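Local coordinates for protein dihydroorotase (Saccharomyces cerevisiae S288C, PDB 6L0A) that catalyses the zinc-dependent interconversion of N-carbamoyl-L-aspartate and dihydroorotate, the third step of de novo pyrimidine biosynthesis, at residues Phe215-Ile218 against Asp219-Ala222; Ala233-Pro236 against Asn237-Lys240. All coordinates share one frame; numbering follows the deposited sequence.

Overall arrangement
Contact 1 and contact 2 follow each other along the chain, with centres about 9 Å apart. Each is a local turn that leads from a loop into a helix, the short helix 218-221 in contact 1 and helix 236-246 in contact 2. In both, an aspartate carboxylate takes a backbone N-H three residues earlier. Contact 1 is the more buried and adds an aromatic packing element, Trp221. Contact 2 lies at the surface and relies mainly on hydrogen bonds. The two are joined directly: Thr217 OG1 and Trp221 NE1 probably hydrogen-bond to the carbonyls of Lys234 and Ala233. Both also touch the second subunit.

Contact 1. Residues Phe215-Ile218 against Asp219-Ala222; sequences FLTI and DDWA
Thr217 O accepts the N-H of Asp220 at 2.9 Å, closing a turn where the loop enters the short helix 218-221. The side chain of Asp220 answers this bond by reaching back. Its OD2 takes the N-H of Thr217 at 2.9 Å, on the anti side of the carboxylate and 20° out of its plane. With CG beside its own backbone N (chi1 -60°), Asp220 turns the carboxylate toward the incoming chain. The two bonds tie Thr217 and Asp220 together in both directions. The side-chain bond matches one half of a capping box. The other half is missing, because Thr217 OG1 goes to Lys234 O. A water donates to both Phe215 O and Asp220 OD2, so this oxygen has two donors. The methyl Leu216 CD2 crosses the Asp220 side chain and meets CB at 3.6 Å.

One step on, Ile218 O accepts Trp221 N at 3.2 Å and, weakly, Ala222 N. The same oxygen lies over one face of the Trp221 indole, 3.8 Å above its plane and toward the rim. Trp221 CG sits between its backbone N and carbonyl carbon (chi1 61°), which turns the indole back along Ile218. Ile218 CG1 then meets the six-membered ring at CZ2, 3.8 Å away. Trp221 NE1 hydrogen-bonds to Ala233 O, and the indole also meets Trp221 of the second subunit. Asp219 OD2 hydrogen-bonds to Ser142 OG and OD1 to Val153 N of the second subunit.

The chemistry divides the labour between neighbouring residues. Asp220 closes the turn within its own chain, while Asp219 serves the subunit interface. The Thr217 N-H and the water grip Asp220 OD2, and together they probably help to stabilise its negative charge and fix its rotation.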
loop_
_atom_site.group_PDB
_atom_site.type_symbol
_atom_site.label_atom_id
_atom_site.label_comp_id
_atom_site.label_asym_id
_atom_site.label_seq_id
_atom_site.Cartn_x
_atom_site.Cartn_y
_atom_site.Cartn_z
ATOM N N PHE C 215 9.973 -11.951 -2.780
ATOM C CA PHE C 215 10.615 -10.756 -3.316
ATOM C C PHE C 215 10.064 -9.466 -2.738
ATOM O O PHE C 215 10.829 -8.545 -2.435
ATOM C CB PHE C 215 10.430 -10.685 -4.839
ATOM C CG PHE C 215 11.207 -11.718 -5.609
ATOM C CD1 PHE C 215 10.621 -12.933 -5.956
ATOM C CD2 PHE C 215 12.508 -11.461 -6.022
ATOM C CE1 PHE C 215 11.318 -13.873 -6.695
ATOM C CE2 PHE C 215 13.214 -12.404 -6.753
ATOM C CZ PHE C 215 12.620 -13.612 -7.084
ATOM N N LEU C 216 8.744 -9.366 -2.622
ATOM C CA LEU C 216 8.084 -8.084 -2.414
ATOM C C LEU C 216 8.016 -7.702 -0.950
ATOM O O LEU C 216 7.961 -8.548 -0.053
ATOM C CB LEU C 216 6.652 -8.103 -2.961
ATOM C CG LEU C 216 6.411 -8.269 -4.458
ATOM C CD1 LEU C 216 4.911 -8.344 -4.723
ATOM C CD2 LEU C 216 7.039 -7.135 -5.251
ATOM N N THR C 217 7.960 -6.395 -0.724
ATOM C CA THR C 217 7.645 -5.820 0.567
ATOM C C THR C 217 6.642 -4.701 0.314
ATOM O O THR C 217 6.356 -4.368 -0.833
ATOM C CB THR C 217 8.917 -5.308 1.242
ATOM O OG1 THR C 217 8.715 -5.241 2.653
ATOM C CG2 THR C 217 9.261 -3.965 0.710
ATOM N N ILE C 218 6.109 -4.100 1.386
ATOM C CA ILE C 218 5.114 -3.036 1.221
ATOM C C ILE C 218 5.633 -1.908 0.328
ATOM O O ILE C 218 4.863 -1.291 -0.417
ATOM C CB ILE C 218 4.671 -2.508 2.602
ATOM C CG1 ILE C 218 3.579 -1.446 2.454
ATOM C CG2 ILE C 218 5.876 -1.992 3.417
ATOM C CD1 ILE C 218 2.912 -1.079 3.762
ATOM N N ASP C 219 6.939 -1.624 0.376
ATOM C CA ASP C 219 7.486 -0.559 -0.463
ATOM C C ASP C 219 7.254 -0.819 -1.939
ATOM O O ASP C 219 7.175 0.124 -2.730
ATOM C CB ASP C 219 8.988 -0.399 -0.223
ATOM C CG ASP C 219 9.289 0.388 1.011
ATOM O OD1 ASP C 219 8.484 0.339 1.953
ATOM O OD2 ASP C 219 10.350 1.037 1.050
ATOM N N ASP C 220 7.176 -2.081 -2.336
ATOM C CA ASP C 220 7.071 -2.398 -3.753
ATOM C C ASP C 220 5.662 -2.285 -4.305
ATOM O O ASP C 220 5.512 -2.172 -5.527
ATOM C CB ASP C 220 7.598 -3.812 -4.014
ATOM C CG ASP C 220 9.041 -3.967 -3.608
ATOM O OD1 ASP C 220 9.869 -3.148 -4.058
ATOM O OD2 ASP C 220 9.357 -4.898 -2.843
ATOM N N TRP C 221 4.618 -2.317 -3.466
ATOM C CA TRP C 221 3.271 -2.158 -3.999
ATOM C C TRP C 221 2.599 -0.852 -3.608
ATOM O O TRP C 221 1.554 -0.530 -4.183
ATOM C CB TRP C 221 2.359 -3.344 -3.611
ATOM C CG TRP C 221 2.131 -3.566 -2.136
ATOM C CD1 TRP C 221 2.794 -4.446 -1.331
ATOM C CD2 TRP C 221 1.142 -2.931 -1.307
ATOM N NE1 TRP C 221 2.305 -4.379 -0.045
ATOM C CE2 TRP C 221 1.284 -3.467 -0.006
ATOM C CE3 TRP C 221 0.145 -1.968 -1.541
ATOM C CZ2 TRP C 221 0.484 -3.058 1.064
ATOM C CZ3 TRP C 221 -0.652 -1.567 -0.480
ATOM C CH2 TRP C 221 -0.477 -2.107 0.802
ATOM N N ALA C 222 3.185 -0.064 -2.703
ATOM C CA ALA C 222 2.493 1.135 -2.223
ATOM C C ALA C 222 2.035 2.034 -3.379
ATOM O O ALA C 222 0.895 2.511 -3.395
ATOM C CB ALA C 222 3.399 1.904 -1.256
HETATM O O HOH W 1 11.493 -6.494 -4.657
#

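Contact 2. Residues Ala233-Pro236 against Asn237-Lys240; sequences AKLP and NDKK
Asp238 lays its carboxylate beside the CB atoms of Lys234 and Leu235, with OD2 3.3 Å from Lys234 CB and 3.5 Å from Leu235 CB. OD2 also accepts the N-H of Leu235 at 3.0 Å through its anti lone pair, and the bond is fairly straight at 160°. Asp238 CG lies beside its own backbone N (chi1 -59°), which brings the carboxylate back to the N-cap residue, Leu235. This is half of a capping box; a leucine side chain cannot supply the rest. The other oxygen, Asp238 OD1, takes the N-H of Glu184. With an alanine here, the N-H groups of Leu235 and Glu184 would probably lose their shared carboxylate, and the helix start would be less firmly held.

The first helical turn is built on backbone bonds. Leu235 O receives Lys239 N at 3.0 Å. Pro236 O receives Lys240 N at 2.9 Å. Lys239 sends its NZ to Phe215 O.

The contact forms the N-terminal end of helix 236-246. Asp238 links this end to the chain at Glu184, where helix 184-193 starts. Leu235 and Pro236 pack on His152 and Pro150 of the second subunit. Helix 236-246 then leads toward strand 253-255 of the parallel sheet.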
loop_
_atom_site.group_PDB
_atom_site.type_symbol
_atom_site.label_atom_id
_atom_site.label_comp_id
_atom_site.label_asym_id
_atom_site.label_seq_id
_atom_site.Cartn_x
_atom_site.Cartn_y
_atom_site.Cartn_z
ATOM N N ALA C 233 2.006 -7.874 0.651
ATOM C CA ALA C 233 3.389 -8.025 1.090
ATOM C C ALA C 233 3.670 -7.048 2.226
ATOM O O ALA C 233 3.224 -5.894 2.196
ATOM C CB ALA C 233 4.350 -7.784 -0.081
ATOM N N LYS C 234 4.386 -7.506 3.242
ATOM C CA LYS C 234 4.461 -6.801 4.518
ATOM C C LYS C 234 5.884 -6.268 4.719
ATOM O O LYS C 234 6.425 -5.671 3.780
ATOM C CB LYS C 234 3.949 -7.710 5.625
ATOM C CG LYS C 234 2.454 -7.991 5.441
ATOM C CD LYS C 234 1.929 -9.032 6.399
ATOM C CE LYS C 234 0.407 -9.141 6.285
ATOM N NZ LYS C 234 -0.126 -9.707 4.984
ATOM N N LEU C 235 6.487 -6.435 5.875
ATOM C CA LEU C 235 7.703 -5.701 6.187
ATOM C C LEU C 235 8.940 -6.525 5.848
ATOM O O LEU C 235 8.856 -7.739 5.624
ATOM C CB LEU C 235 7.701 -5.323 7.661
ATOM C CG LEU C 235 6.447 -4.567 8.097
ATOM C CD1 LEU C 235 6.556 -4.146 9.557
ATOM C CD2 LEU C 235 6.223 -3.367 7.199
ATOM N N PRO C 236 10.115 -5.894 5.773
ATOM C CA PRO C 236 11.338 -6.685 5.534
ATOM C C PRO C 236 11.530 -7.842 6.509
ATOM O O PRO C 236 12.029 -8.900 6.099
ATOM C CB PRO C 236 12.449 -5.631 5.664
ATOM C CG PRO C 236 11.795 -4.361 5.229
ATOM C CD PRO C 236 10.400 -4.441 5.776
ATOM N N ASN C 237 11.156 -7.683 7.782
ATOM C CA ASN C 237 11.293 -8.783 8.740
ATOM C C ASN C 237 10.390 -9.956 8.373
ATOM O O ASN C 237 10.745 -11.119 8.602
ATOM C CB ASN C 237 10.971 -8.292 10.157
ATOM C CG ASN C 237 10.947 -9.420 11.192
ATOM O OD1 ASN C 237 11.995 -9.939 11.592
ATOM N ND2 ASN C 237 9.749 -9.787 11.645
ATOM N N ASP C 238 9.215 -9.672 7.820
ATOM C CA ASP C 238 8.344 -10.738 7.342
ATOM C C ASP C 238 8.942 -11.431 6.127
ATOM O O ASP C 238 9.031 -12.663 6.085
ATOM C CB ASP C 238 6.966 -10.166 7.016
ATOM C CG ASP C 238 6.329 -9.518 8.206
ATOM O OD1 ASP C 238 6.155 -10.233 9.215
ATOM O OD2 ASP C 238 6.000 -8.305 8.138
ATOM N N LYS C 239 9.364 -10.659 5.123
ATOM C CA LYS C 239 9.969 -11.284 3.955
ATOM C C LYS C 239 11.173 -12.137 4.350
ATOM O O LYS C 239 11.389 -13.214 3.775
ATOM C CB LYS C 239 10.371 -10.232 2.924
ATOM C CG LYS C 239 11.041 -10.845 1.705
ATOM C CD LYS C 239 11.317 -9.814 0.622
ATOM C CE LYS C 239 12.718 -9.252 0.758
ATOM N NZ LYS C 239 13.122 -8.563 -0.495
ATOM N N LYS C 240 11.958 -11.677 5.339
ATOM C CA LYS C 240 13.089 -12.467 5.830
ATOM C C LYS C 240 12.628 -13.821 6.346
ATOM O O LYS C 240 13.250 -14.849 6.048
ATOM C CB LYS C 240 13.841 -11.706 6.934
ATOM C CG LYS C 240 14.550 -12.597 7.999
ATOM C CD LYS C 240 15.846 -11.949 8.520
ATOM C CE LYS C 240 16.236 -12.358 9.961
ATOM N NZ LYS C 240 15.769 -13.711 10.416
#